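Local coordinates for protein apical membrane antigen AMA1 (Toxoplasma gondii ME49, PDB 4YIV) that plays an essential part in host cell invasion, as a microneme protein of the moving junction formed between the parasite and host plasma membranes, at residues R26-T30 / G294-Y300; F80-V84 / H169-V173; K242-C246 / D377-K382. Numbering follows the deposited sequence.

Contact 1 (R26-T30 / G294-Y300). With NAG (2-acetamido-2-deoxy-beta-D-glucopyranose), chain B.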
ATOM      1  N   ARG A  26       3.284   1.409 -13.524  1.00 29.45           N
ATOM      2  CA  ARG A  26       2.507   1.395 -12.297  1.00 27.77           C
ATOM      3  C   ARG A  26       3.113   0.483 -11.239  1.00 29.89           C
ATOM      4  O   ARG A  26       2.730   0.558 -10.061  1.00 29.97           O
ATOM      5  CB  ARG A  26       1.063   0.987 -12.582  1.00 29.43           C
ATOM      6  CG  ARG A  26       0.857  -0.448 -12.883  1.00 32.23           C
ATOM      7  CD  ARG A  26      -0.546  -0.724 -13.403  1.00 41.43           C
ATOM      8  NE  ARG A  26      -0.945   0.237 -14.425  1.00 50.18           N
ATOM      9  CZ  ARG A  26      -2.148   0.291 -14.988  1.00 57.25           C
ATOM     10  NH1 ARG A  26      -3.102  -0.581 -14.640  1.00 57.44           N
ATOM     11  NH2 ARG A  26      -2.377   1.222 -15.909  1.00 55.85           N
ATOM     12  N   PHE A  27       4.045  -0.376 -11.645  1.00 28.35           N
ATOM     13  CA  PHE A  27       4.630  -1.321 -10.709  1.00 27.68           C
ATOM     14  C   PHE A  27       5.906  -0.813 -10.081  1.00 27.54           C
ATOM     15  O   PHE A  27       6.486  -1.486  -9.230  1.00 32.86           O
ATOM     16  CB  PHE A  27       4.886  -2.644 -11.400  1.00 26.33           C
ATOM     17  CG  PHE A  27       3.630  -3.313 -11.867  1.00 29.13           C
ATOM     18  CD1 PHE A  27       2.697  -3.745 -10.957  1.00 25.12           C
ATOM     19  CD2 PHE A  27       3.358  -3.460 -13.226  1.00 34.03           C
ATOM     20  CE1 PHE A  27       1.524  -4.345 -11.370  1.00 30.61           C
ATOM     21  CE2 PHE A  27       2.192  -4.056 -13.648  1.00 30.31           C
ATOM     22  CZ  PHE A  27       1.275  -4.505 -12.729  1.00 29.95           C
ATOM     23  N   ASN A  28       6.369   0.351 -10.500  1.00 27.58           N
ATOM     24  CA  ASN A  28       7.604   0.917  -9.974  1.00 28.33           C
ATOM     25  C   ASN A  28       7.361   1.764  -8.753  1.00 20.81           C
ATOM     26  O   ASN A  28       7.188   2.919  -8.844  1.00 23.98           O
ATOM     27  CB  ASN A  28       8.390   1.692 -11.035  1.00 31.44           C
ATOM     28  CG  ASN A  28       9.800   2.034 -10.581  1.00 38.53           C
ATOM     29  OD1 ASN A  28      10.093   1.993  -9.408  1.00 36.37           O
ATOM     30  ND2 ASN A  28      10.677   2.346 -11.522  1.00 27.17           N
ATOM     31  N   LEU A  29       7.351   1.131  -7.606  1.00 25.91           N
ATOM     32  CA  LEU A  29       7.085   1.835  -6.359  1.00 23.06           C
ATOM     33  C   LEU A  29       8.217   2.767  -5.937  1.00 25.18           C
ATOM     34  O   LEU A  29       8.028   3.670  -5.119  1.00 20.32           O
ATOM     35  CB  LEU A  29       6.808   0.826  -5.254  1.00 21.81           C
ATOM     36  CG  LEU A  29       5.520   0.045  -5.489  1.00 18.17           C
ATOM     37  CD1 LEU A  29       5.437  -1.249  -4.669  1.00 22.88           C
ATOM     38  CD2 LEU A  29       4.299   0.982  -5.152  1.00 21.23           C
ATOM     39  N   THR A  30       9.406   2.576  -6.477  1.00 25.67           N
ATOM     40  CA  THR A  30      10.462   3.544  -6.175  1.00 25.35           C
ATOM     41  C   THR A  30      10.203   4.905  -6.845  1.00 29.89           C
ATOM     42  O   THR A  30      10.493   5.972  -6.300  1.00 35.03           O
ATOM     43  CB  THR A  30      11.845   3.022  -6.639  1.00 32.13           C
ATOM     44  OG1 THR A  30      12.059   1.706  -6.114  1.00 31.96           O
ATOM     45  CG2 THR A  30      12.925   3.946  -6.138  1.00 37.75           C
ATOM     46  N   GLY A 294      12.877   5.262   0.564  1.00 22.40           N
ATOM     47  CA  GLY A 294      12.505   5.773  -0.736  1.00 24.86           C
ATOM     48  C   GLY A 294      11.644   4.836  -1.574  1.00 24.51           C
ATOM     49  O   GLY A 294      11.526   5.025  -2.796  1.00 22.35           O
ATOM     50  N   GLY A 295      11.067   3.805  -0.956  1.00 22.34           N
ATOM     51  CA  GLY A 295      10.241   2.855  -1.705  1.00 21.54           C
ATOM     52  C   GLY A 295      10.998   1.639  -2.194  1.00 23.33           C
ATOM     53  O   GLY A 295      10.416   0.748  -2.814  1.00 21.51           O
ATOM     54  N   VAL A 296      12.305   1.603  -1.917  1.00 23.06           N
ATOM     55  CA  VAL A 296      13.137   0.469  -2.275  1.00 24.00           C
ATOM     56  C   VAL A 296      12.941  -0.672  -1.306  1.00 24.34           C
ATOM     57  O   VAL A 296      12.978  -0.462  -0.094  1.00 25.16           O
ATOM     58  CB  VAL A 296      14.647   0.855  -2.281  1.00 29.12           C
ATOM     59  CG1 VAL A 296      15.500  -0.348  -2.707  1.00 25.22           C
ATOM     60  CG2 VAL A 296      14.884   2.086  -3.185  1.00 27.27           C
ATOM     61  N   GLY A 297      12.812  -1.891  -1.812  1.00 22.68           N
ATOM     62  CA  GLY A 297      12.553  -3.016  -0.945  1.00 25.00           C
ATOM     63  C   GLY A 297      11.966  -4.217  -1.650  1.00 24.30           C
ATOM     64  O   GLY A 297      11.670  -4.150  -2.844  1.00 26.19           O
ATOM     65  N   ARG A 298      11.836  -5.326  -0.935  1.00 22.41           N
ATOM     66  CA  ARG A 298      11.328  -6.576  -1.480  1.00 23.60           C
ATOM     67  C   ARG A 298       9.819  -6.446  -1.443  1.00 23.01           C
ATOM     68  O   ARG A 298       9.161  -7.032  -0.628  1.00 23.16           O
ATOM     69  CB  ARG A 298      11.781  -7.722  -0.588  1.00 22.85           C
ATOM     70  CG  ARG A 298      11.543  -9.094  -1.166  1.00 23.86           C
ATOM     71  CD  ARG A 298      11.888 -10.226  -0.213  1.00 29.08           C
ATOM     72  NE  ARG A 298      13.281 -10.250   0.179  1.00 31.59           N
ATOM     73  CZ  ARG A 298      13.721 -10.239   1.428  1.00 28.77           C
ATOM     74  NH1 ARG A 298      12.893 -10.238   2.442  1.00 26.74           N
ATOM     75  NH2 ARG A 298      15.006 -10.271   1.652  1.00 35.14           N
ATOM     76  N   ASN A 299       9.325  -5.647  -2.365  1.00 22.45           N
ATOM     77  CA  ASN A 299       7.925  -5.239  -2.457  1.00 22.32           C
ATOM     78  C   ASN A 299       7.059  -6.057  -3.412  1.00 23.19           C
ATOM     79  O   ASN A 299       5.838  -5.844  -3.471  1.00 20.30           O
ATOM     80  CB  ASN A 299       7.834  -3.798  -2.945  1.00 22.80           C
ATOM     81  CG  ASN A 299       8.584  -2.832  -2.076  1.00 25.64           C
ATOM     82  OD1 ASN A 299       8.740  -3.046  -0.877  1.00 23.17           O
ATOM     83  ND2 ASN A 299       9.009  -1.735  -2.669  1.00 22.71           N
ATOM     84  N   TYR A 300       7.684  -6.983  -4.133  1.00 21.01           N
ATOM     85  CA  TYR A 300       7.096  -7.583  -5.325  1.00 22.54           C
ATOM     86  C   TYR A 300       7.072  -9.071  -5.199  1.00 25.44           C
ATOM     87  O   TYR A 300       8.011  -9.691  -4.675  1.00 23.55           O
ATOM     88  CB  TYR A 300       7.898  -7.171  -6.580  1.00 20.94           C
ATOM     89  CG  TYR A 300       8.138  -5.717  -6.646  1.00 22.67           C
ATOM     90  CD1 TYR A 300       7.124  -4.860  -7.063  1.00 22.12           C
ATOM     91  CD2 TYR A 300       9.342  -5.166  -6.260  1.00 23.86           C
ATOM     92  CE1 TYR A 300       7.293  -3.542  -7.099  1.00 23.88           C
ATOM     93  CE2 TYR A 300       9.528  -3.810  -6.299  1.00 22.62           C
ATOM     94  CZ  TYR A 300       8.496  -3.007  -6.729  1.00 25.74           C
ATOM     95  OH  TYR A 300       8.631  -1.656  -6.776  1.00 25.10           O
TER
HETATM   96  C1  NAG B 501      12.139   2.539 -11.374  1.00 43.94           C
HETATM   97  C2  NAG B 501      13.166   2.265 -12.468  1.00 45.99           C
HETATM   98  C3  NAG B 501      14.550   2.755 -12.066  1.00 44.26           C
HETATM   99  C4  NAG B 501      14.474   4.206 -11.620  1.00 46.70           C
HETATM  100  C5  NAG B 501      13.431   4.360 -10.521  1.00 47.63           C
HETATM  101  C6  NAG B 501      13.326   5.812 -10.072  1.00 42.92           C
HETATM  102  C7  NAG B 501      12.324   0.278 -13.577  1.00 41.61           C
HETATM  103  C8  NAG B 501      12.403  -1.216 -13.683  1.00 37.97           C
HETATM  104  N2  NAG B 501      13.210   0.846 -12.764  1.00 42.39           N
HETATM  105  O3  NAG B 501      15.443   2.640 -13.180  1.00 54.61           O
HETATM  106  O4  NAG B 501      15.753   4.626 -11.131  1.00 56.28           O
HETATM  107  O5  NAG B 501      12.156   3.915 -10.985  1.00 42.01           O
HETATM  108  O6  NAG B 501      12.795   6.606 -11.139  1.00 47.36           O
HETATM  109  O7  NAG B 501      11.500   0.930 -14.198  1.00 50.33           O
HETATM  110  O   HOH W   1      10.668  -0.682  -5.095  1.00 24.78           O
HETATM  111  O   HOH W   2      12.635   6.961  -4.331  1.00 34.94           O

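Contact 2 (F80-V84 / H169-V173)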
ATOM      1  N   PHE A  80      -7.785   0.702  15.694  1.00 23.16           N
ATOM      2  CA  PHE A  80      -7.012   1.923  15.494  1.00 23.84           C
ATOM      3  C   PHE A  80      -7.849   3.020  14.906  1.00 20.08           C
ATOM      4  O   PHE A  80      -7.439   4.171  14.905  1.00 25.99           O
ATOM      5  CB  PHE A  80      -5.786   1.634  14.622  1.00 21.92           C
ATOM      6  CG  PHE A  80      -6.050   1.544  13.125  1.00 23.32           C
ATOM      7  CD1 PHE A  80      -6.877   0.571  12.567  1.00 23.86           C
ATOM      8  CD2 PHE A  80      -5.354   2.385  12.271  1.00 21.67           C
ATOM      9  CE1 PHE A  80      -7.051   0.498  11.194  1.00 22.75           C
ATOM     10  CE2 PHE A  80      -5.511   2.315  10.911  1.00 23.09           C
ATOM     11  CZ  PHE A  80      -6.360   1.364  10.362  1.00 22.78           C
ATOM     12  N   LEU A  81      -9.037   2.673  14.416  1.00 21.28           N
ATOM     13  CA  LEU A  81      -9.940   3.685  13.889  1.00 25.08           C
ATOM     14  C   LEU A  81     -10.789   4.369  14.990  1.00 24.06           C
ATOM     15  O   LEU A  81     -11.468   5.362  14.731  1.00 25.45           O
ATOM     16  CB  LEU A  81     -10.819   3.068  12.808  1.00 27.40           C
ATOM     17  CG  LEU A  81     -10.067   2.608  11.544  1.00 25.43           C
ATOM     18  CD1 LEU A  81     -11.063   2.094  10.487  1.00 26.75           C
ATOM     19  CD2 LEU A  81      -9.137   3.721  10.959  1.00 24.77           C
ATOM     20  N   GLU A  82     -10.730   3.869  16.218  1.00 25.28           N
ATOM     21  CA  GLU A  82     -11.342   4.583  17.338  1.00 26.39           C
ATOM     22  C   GLU A  82     -10.626   5.920  17.560  1.00 27.29           C
ATOM     23  O   GLU A  82      -9.426   6.047  17.275  1.00 23.57           O
ATOM     24  CB  GLU A  82     -11.287   3.733  18.629  0.50 20.68           C
ATOM     25  CG  GLU A  82     -12.048   2.426  18.555  0.50 28.14           C
ATOM     26  CD  GLU A  82     -13.492   2.528  19.006  0.50 34.94           C
ATOM     27  OE1 GLU A  82     -14.340   1.822  18.419  0.50 33.51           O
ATOM     28  OE2 GLU A  82     -13.784   3.289  19.957  0.50 39.59           O
ATOM     29  N   ASP A  83     -11.359   6.914  18.068  1.00 23.86           N
ATOM     30  CA  ASP A  83     -10.788   8.184  18.495  1.00 24.93           C
ATOM     31  C   ASP A  83      -9.570   8.052  19.417  1.00 27.97           C
ATOM     32  O   ASP A  83      -9.545   7.166  20.294  1.00 27.25           O
ATOM     33  CB  ASP A  83     -11.848   9.001  19.258  1.00 30.91           C
ATOM     34  CG  ASP A  83     -12.782   9.789  18.345  1.00 40.92           C
ATOM     35  OD1 ASP A  83     -12.609   9.774  17.112  1.00 36.47           O
ATOM     36  OD2 ASP A  83     -13.695  10.449  18.877  1.00 37.84           O
ATOM     37  N   VAL A  84      -8.582   8.935  19.250  1.00 25.42           N
ATOM     38  CA  VAL A  84      -7.589   9.142  20.305  1.00 24.26           C
ATOM     39  C   VAL A  84      -8.330   9.485  21.605  1.00 28.49           C
ATOM     40  O   VAL A  84      -9.362  10.157  21.590  1.00 28.59           O
ATOM     41  CB  VAL A  84      -6.566  10.257  19.976  1.00 27.18           C
ATOM     42  CG1 VAL A  84      -5.759   9.836  18.722  1.00 27.88           C
ATOM     43  CG2 VAL A  84      -7.246  11.589  19.747  1.00 37.04           C
ATOM     44  N   HIS A 169     -11.093   8.650   7.343  1.00 23.60           N
ATOM     45  CA  HIS A 169     -10.420   8.843   8.631  1.00 20.79           C
ATOM     46  C   HIS A 169      -9.123   9.575   8.483  1.00 21.10           C
ATOM     47  O   HIS A 169      -8.279   9.144   7.717  1.00 24.13           O
ATOM     48  CB  HIS A 169     -10.093   7.494   9.290  1.00 24.01           C
ATOM     49  CG  HIS A 169     -11.305   6.701   9.666  1.00 24.30           C
ATOM     50  ND1 HIS A 169     -11.899   6.807  10.905  1.00 24.89           N
ATOM     51  CD2 HIS A 169     -12.030   5.796   8.972  1.00 25.45           C
ATOM     52  CE1 HIS A 169     -12.951   6.010  10.951  1.00 25.91           C
ATOM     53  NE2 HIS A 169     -13.055   5.392   9.791  1.00 28.76           N
ATOM     54  N   ILE A 170      -8.953  10.608   9.294  1.00 20.80           N
ATOM     55  CA  ILE A 170      -7.697  11.319   9.453  1.00 23.51           C
ATOM     56  C   ILE A 170      -7.080  10.799  10.731  1.00 22.90           C
ATOM     57  O   ILE A 170      -7.719  10.859  11.771  1.00 24.94           O
ATOM     58  CB  ILE A 170      -7.891  12.846   9.563  1.00 26.53           C
ATOM     59  CG1 ILE A 170      -8.587  13.412   8.329  1.00 27.56           C
ATOM     60  CG2 ILE A 170      -6.528  13.530   9.775  1.00 27.04           C
ATOM     61  CD1 ILE A 170      -7.934  13.083   7.052  1.00 25.27           C
ATOM     62  N   LEU A 171      -5.859  10.280  10.654  1.00 21.16           N
ATOM     63  CA  LEU A 171      -5.215   9.698  11.826  1.00 20.60           C
ATOM     64  C   LEU A 171      -4.279  10.682  12.513  1.00 23.67           C
ATOM     65  O   LEU A 171      -3.209  10.997  12.012  1.00 23.97           O
ATOM     66  CB  LEU A 171      -4.421   8.449  11.438  1.00 21.41           C
ATOM     67  CG  LEU A 171      -5.195   7.333  10.743  1.00 20.89           C
ATOM     68  CD1 LEU A 171      -4.305   6.122  10.615  1.00 26.35           C
ATOM     69  CD2 LEU A 171      -6.513   6.976  11.470  1.00 25.01           C
ATOM     70  N   TYR A 172      -4.698  11.157  13.667  1.00 24.38           N
ATOM     71  CA  TYR A 172      -3.862  11.991  14.512  1.00 22.96           C
ATOM     72  C   TYR A 172      -2.573  11.272  14.942  1.00 25.17           C
ATOM     73  O   TYR A 172      -1.534  11.903  15.087  1.00 26.26           O
ATOM     74  CB  TYR A 172      -4.657  12.419  15.719  1.00 26.31           C
ATOM     75  CG  TYR A 172      -3.898  13.335  16.658  1.00 29.28           C
ATOM     76  CD1 TYR A 172      -3.738  14.684  16.363  1.00 34.24           C
ATOM     77  CD2 TYR A 172      -3.324  12.845  17.817  1.00 32.83           C
ATOM     78  CE1 TYR A 172      -3.057  15.517  17.202  1.00 37.87           C
ATOM     79  CE2 TYR A 172      -2.630  13.676  18.677  1.00 36.10           C
ATOM     80  CZ  TYR A 172      -2.503  15.017  18.358  1.00 41.83           C
ATOM     81  OH  TYR A 172      -1.812  15.865  19.188  1.00 48.13           O
ATOM     82  N   VAL A 173      -2.647   9.956  15.138  1.00 23.02           N
ATOM     83  CA  VAL A 173      -1.454   9.149  15.406  1.00 23.68           C
ATOM     84  C   VAL A 173      -0.907   8.657  14.076  1.00 23.04           C
ATOM     85  O   VAL A 173      -1.548   7.870  13.405  1.00 21.85           O
ATOM     86  CB  VAL A 173      -1.761   7.963  16.334  1.00 24.35           C
ATOM     87  CG1 VAL A 173      -0.524   7.113  16.577  1.00 24.18           C
ATOM     88  CG2 VAL A 173      -2.278   8.445  17.656  1.00 26.24           C
TER

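Contact 3 (K242-C246 / D377-K382)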
ATOM      1  N   LYS A 242      16.500  -9.617 -19.133  1.00 43.58           N
ATOM      2  CA  LYS A 242      17.925  -9.927 -19.088  1.00 47.98           C
ATOM      3  C   LYS A 242      18.318 -10.908 -20.194  1.00 50.31           C
ATOM      4  O   LYS A 242      17.598 -11.879 -20.462  1.00 46.50           O
ATOM      5  CB  LYS A 242      18.300 -10.495 -17.716  1.00 52.28           C
ATOM      6  CG  LYS A 242      18.695  -9.422 -16.683  1.00 55.83           C
ATOM      7  CD  LYS A 242      18.763  -9.961 -15.242  1.00 62.46           C
ATOM      8  CE  LYS A 242      19.567 -11.270 -15.103  1.00 77.03           C
ATOM      9  NZ  LYS A 242      21.006 -11.180 -15.500  1.00 79.34           N
ATOM     10  N   LYS A 243      19.458 -10.641 -20.839  1.00 57.76           N
ATOM     11  CA  LYS A 243      19.957 -11.505 -21.916  1.00 54.76           C
ATOM     12  C   LYS A 243      18.881 -11.738 -22.974  1.00 54.03           C
ATOM     13  O   LYS A 243      18.559 -12.882 -23.319  1.00 56.24           O
ATOM     14  CB  LYS A 243      20.432 -12.840 -21.341  1.00 60.75           C
ATOM     15  CG  LYS A 243      21.559 -12.705 -20.318  1.00 71.41           C
ATOM     16  CD  LYS A 243      21.829 -14.024 -19.563  1.00 88.18           C
ATOM     17  CE  LYS A 243      20.766 -14.316 -18.483  1.00 83.84           C
ATOM     18  NZ  LYS A 243      20.828 -15.710 -17.923  1.00 78.38           N
ATOM     19  N   GLY A 244      18.299 -10.643 -23.448  1.00 46.50           N
ATOM     20  CA  GLY A 244      17.284 -10.693 -24.477  1.00 46.28           C
ATOM     21  C   GLY A 244      16.052 -11.522 -24.183  1.00 55.04           C
ATOM     22  O   GLY A 244      15.374 -11.946 -25.119  1.00 55.11           O
ATOM     23  N   ARG A 245      15.731 -11.765 -22.913  1.00 50.35           N
ATOM     24  CA  ARG A 245      14.444 -12.395 -22.611  1.00 49.74           C
ATOM     25  C   ARG A 245      13.907 -11.992 -21.234  1.00 50.81           C
ATOM     26  O   ARG A 245      14.575 -11.286 -20.479  1.00 43.41           O
ATOM     27  CB  ARG A 245      14.546 -13.917 -22.716  1.00 48.62           C
ATOM     28  CG  ARG A 245      15.535 -14.571 -21.799  1.00 51.01           C
ATOM     29  CD  ARG A 245      15.487 -16.086 -21.974  1.00 55.51           C
ATOM     30  NE  ARG A 245      16.290 -16.784 -20.967  1.00 55.99           N
ATOM     31  CZ  ARG A 245      15.797 -17.448 -19.919  1.00 62.25           C
ATOM     32  NH1 ARG A 245      14.487 -17.538 -19.721  1.00 61.78           N
ATOM     33  NH2 ARG A 245      16.617 -18.035 -19.058  1.00 61.22           N
ATOM     34  N   CYS A 246      12.690 -12.425 -20.924  1.00 46.11           N
ATOM     35  CA  CYS A 246      12.083 -12.034 -19.654  1.00 45.37           C
ATOM     36  C   CYS A 246      12.300 -13.142 -18.656  1.00 39.17           C
ATOM     37  O   CYS A 246      11.813 -14.265 -18.835  1.00 41.47           O
ATOM     38  CB  CYS A 246      10.582 -11.730 -19.786  1.00 50.04           C
ATOM     39  SG  CYS A 246       9.905 -11.070 -18.205  1.00 41.74           S
ATOM     40  N   ASP A 377      19.436 -17.507 -25.480  1.00 82.66           N
ATOM     41  CA  ASP A 377      20.199 -17.321 -24.261  1.00 82.87           C
ATOM     42  C   ASP A 377      21.015 -18.590 -24.035  1.00 84.42           C
ATOM     43  O   ASP A 377      20.497 -19.589 -23.541  1.00 84.67           O
ATOM     44  CB  ASP A 377      19.260 -17.022 -23.081  1.00 78.56           C
ATOM     45  CG  ASP A 377      19.986 -16.929 -21.749  1.00 83.05           C
ATOM     46  OD1 ASP A 377      21.232 -16.816 -21.737  1.00 83.94           O
ATOM     47  OD2 ASP A 377      19.298 -16.962 -20.705  1.00 82.74           O
ATOM     48  N   VAL A 378      22.286 -18.552 -24.424  1.00 84.91           N
ATOM     49  CA  VAL A 378      23.154 -19.720 -24.314  1.00 83.90           C
ATOM     50  C   VAL A 378      23.376 -20.129 -22.857  1.00 83.19           C
ATOM     51  O   VAL A 378      23.423 -21.319 -22.547  1.00 84.22           O
ATOM     52  CB  VAL A 378      24.515 -19.465 -24.996  1.00 86.86           C
ATOM     53  CG1 VAL A 378      24.321 -19.316 -26.503  1.00 80.41           C
ATOM     54  CG2 VAL A 378      25.204 -18.229 -24.415  1.00 89.11           C
ATOM     55  N   GLN A 379      23.495 -19.139 -21.973  1.00 86.72           N
ATOM     56  CA  GLN A 379      23.713 -19.377 -20.544  1.00 86.98           C
ATOM     57  C   GLN A 379      22.628 -20.279 -19.944  1.00 88.44           C
ATOM     58  O   GLN A 379      22.922 -21.127 -19.100  1.00 86.55           O
ATOM     59  CB  GLN A 379      23.783 -18.033 -19.793  1.00 88.51           C
ATOM     60  CG  GLN A 379      23.365 -18.047 -18.301  1.00 97.72           C
ATOM     61  CD  GLN A 379      24.326 -18.813 -17.398  1.00101.35           C
ATOM     62  OE1 GLN A 379      25.543 -18.646 -17.482  1.00100.92           O
ATOM     63  NE2 GLN A 379      23.776 -19.650 -16.517  1.00 93.68           N
ATOM     64  N   ALA A 380      21.382 -20.098 -20.382  1.00 88.68           N
ATOM     65  CA  ALA A 380      20.253 -20.879 -19.865  1.00 88.52           C
ATOM     66  C   ALA A 380      19.690 -21.808 -20.937  1.00 82.53           C
ATOM     67  O   ALA A 380      18.932 -22.733 -20.641  1.00 81.23           O
ATOM     68  CB  ALA A 380      19.153 -19.945 -19.334  1.00 83.38           C
ATOM     69  N   CYS A 381      20.077 -21.561 -22.181  1.00 79.98           N
ATOM     70  CA  CYS A 381      19.598 -22.346 -23.307  1.00 83.63           C
ATOM     71  C   CYS A 381      18.073 -22.286 -23.381  1.00 83.39           C
ATOM     72  O   CYS A 381      17.381 -23.299 -23.262  1.00 76.00           O
ATOM     73  CB  CYS A 381      20.087 -23.788 -23.205  1.00 89.38           C
ATOM     74  SG  CYS A 381      20.321 -24.550 -24.828  1.00 92.50           S
ATOM     75  N   LYS A 382      17.573 -21.066 -23.560  1.00 84.51           N
ATOM     76  CA  LYS A 382      16.164 -20.804 -23.803  1.00 71.78           C
ATOM     77  C   LYS A 382      16.074 -19.531 -24.643  1.00 67.23           C
ATOM     78  O   LYS A 382      17.058 -18.804 -24.774  1.00 65.66           O
ATOM     79  CB  LYS A 382      15.399 -20.665 -22.486  1.00 73.85           C
ATOM     80  CG  LYS A 382      15.166 -21.979 -21.752  1.00 74.66           C
ATOM     81  CD  LYS A 382      14.665 -21.741 -20.335  1.00 82.08           C
ATOM     82  CE  LYS A 382      14.023 -22.982 -19.733  1.00 81.81           C
ATOM     83  NZ  LYS A 382      12.991 -23.578 -20.622  1.00 76.85           N
TER

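Contact 1 (R26-T30 / G294-Y300)
Y300 and L29 meet at the heart of this contact. Y300 opens strand 300-305 of the second PAN-like domain. Its CB points toward the loop after helix 18-25, and the m rotamer brings the ring against L29. The hydroxyl reaches the backbone: L29 N donates to Y300 OH at 3.2 Å. L29 CD1 lies 3.8 Å from Y300 CE1. L29 is itself in an m,t conformation that also brings L29 CD1 to 3.9 Å from N299 CB. F27 behaves differently. Its side chain starts sideways, but its end leads away from 294-300, and its ring meets F238 edge-to-face.

The CA-to-CB bond of N28 points away from 294-300. In its t rotamer, N28 ND2 carries the glycan through a 1.5 Å bond to NAG C1. N28 OD1 accepts a hydrogen bond from H31 N and a weak one from T30 N at 3.1 Å, so the amide that carries the sugar is held by its own loop.

T30, in an m rotamer, places T30 CG2 4.0 Å from V296 CG2. T30 OG1 binds a water at 2.9 Å, which also meets Y300 OH at 2.8 Å and donates to G295 O at 2.7 Å. A second water donates to T30 O at 3.1 Å and to G294 O at 2.7 Å. G295 needs to be glycine: its phi is 94°, and a CB would clash with L29 O. N299 ND2 gives G295 O a weak hydrogen bond at 2.9 Å, and N299 OD1 accepts one from A277 N. One direct hydrogen bond, two bridging waters and apolar packing around L29 join the loops, so much of the polar joining depends on bound water.

Contact 2 (F80-V84 / H169-V173)
The backbones meet at a distance suited to side-chain packing, not to strand pairing. CA atoms of L81 and H169 are 7.4 Å apart, and those of V84 and Y172 are 7.5 Å apart. The contact lies in the first PAN-like domain, at the end of strand 167-170 of its five-stranded antiparallel sheet. F80 and L81 have turn-like backbone angles, and E82 to V84 are extended. Across from them, H169 and I170 finish the strand, and the chain bends at Y172 (phi/psi -60/-34). The loop 80-84 lies across the end of the strand without joining the sheet. Its backbone hydrogen bonds go instead to G100, F101 and N102.

The contact between the two segments is apolar. L81 CD2 sits over the face of the H169 ring in a CH-pi contact, 4.0 Å from the ring centroid and 15° off its normal. H169 ND1 is hydrogen-bonded to N102 OD1. L81 CD2 is also 4.2 Å from L171 CD2. F80 starts sideways, but its p rotamer swings the ring inward, and F80 CE2 comes to 4.0 Å from L171 CD1. V160 of the neighbouring strand 159-162 touches F80, L81 and L171 and extends this core. At the far end V84 closes the contact: V84 CG1 lies 4.0 Å from Y172 CD2 and 3.9 Å from V173 CG2.

Contact 3 (K242-C246 / D377-K382)
A single carboxylate oxygen serves two basic side chains here. D377 OD2 accepts a hydrogen bond from R245 NE at 3.0 Å, a weak one from R245 NH2 at 3.3 Å, and another weak one from K243 NZ at 3.4 Å. The three residues form a salt-bridge network around the buried D377. R245 meets the acid with the edge of its guanidinium, while K382 CB lies over one face, 4.1 Å from R245 CZ. A380 CB comes close to R245 NH2, at 3.2 Å. The guanidinium has further partners: E251 bridges to R245 NH2, and S397 binds R245 NH1. K243 also lays its amine against Q379, with K243 NZ 3.5 Å from Q379 CG.

Both partners are chain reversals. The loop 377-382 is closed by D377 N, which donates to K382 O at 2.8 Å, and C381 and K382 together face D377 as a G1 beta bulge. Opposite, K242 to R245 make a type I' turn in which K243 and G244 both have positive phi. This turn is typical of two-residue beta hairpins, and here it links strands 236-242 and 245-248 and presents K243 and R245 to the C-terminal region.

In the fold
This chain is a piece of the AMA1 protein and holds two PAN-like domains and a smaller C-terminal region. Contact 1 opens first, at 26-30, near the N terminus. Contact 2 then opens at 80-84 and closes at 169-173, so it is nested in the loop of contact 1 and stays within the first domain. Contact 3 opens at 242-246, before 294-300 closes contact 1, and it closes at 377-382. Contacts 1 and 3 therefore cross. Contact 1 ties the N-terminal segment to the second domain, and contact 3 ties that domain to the C-terminal region. Contacts 2 and 3 lie on opposite sides of the chain's centre, with centres about 51 Å apart.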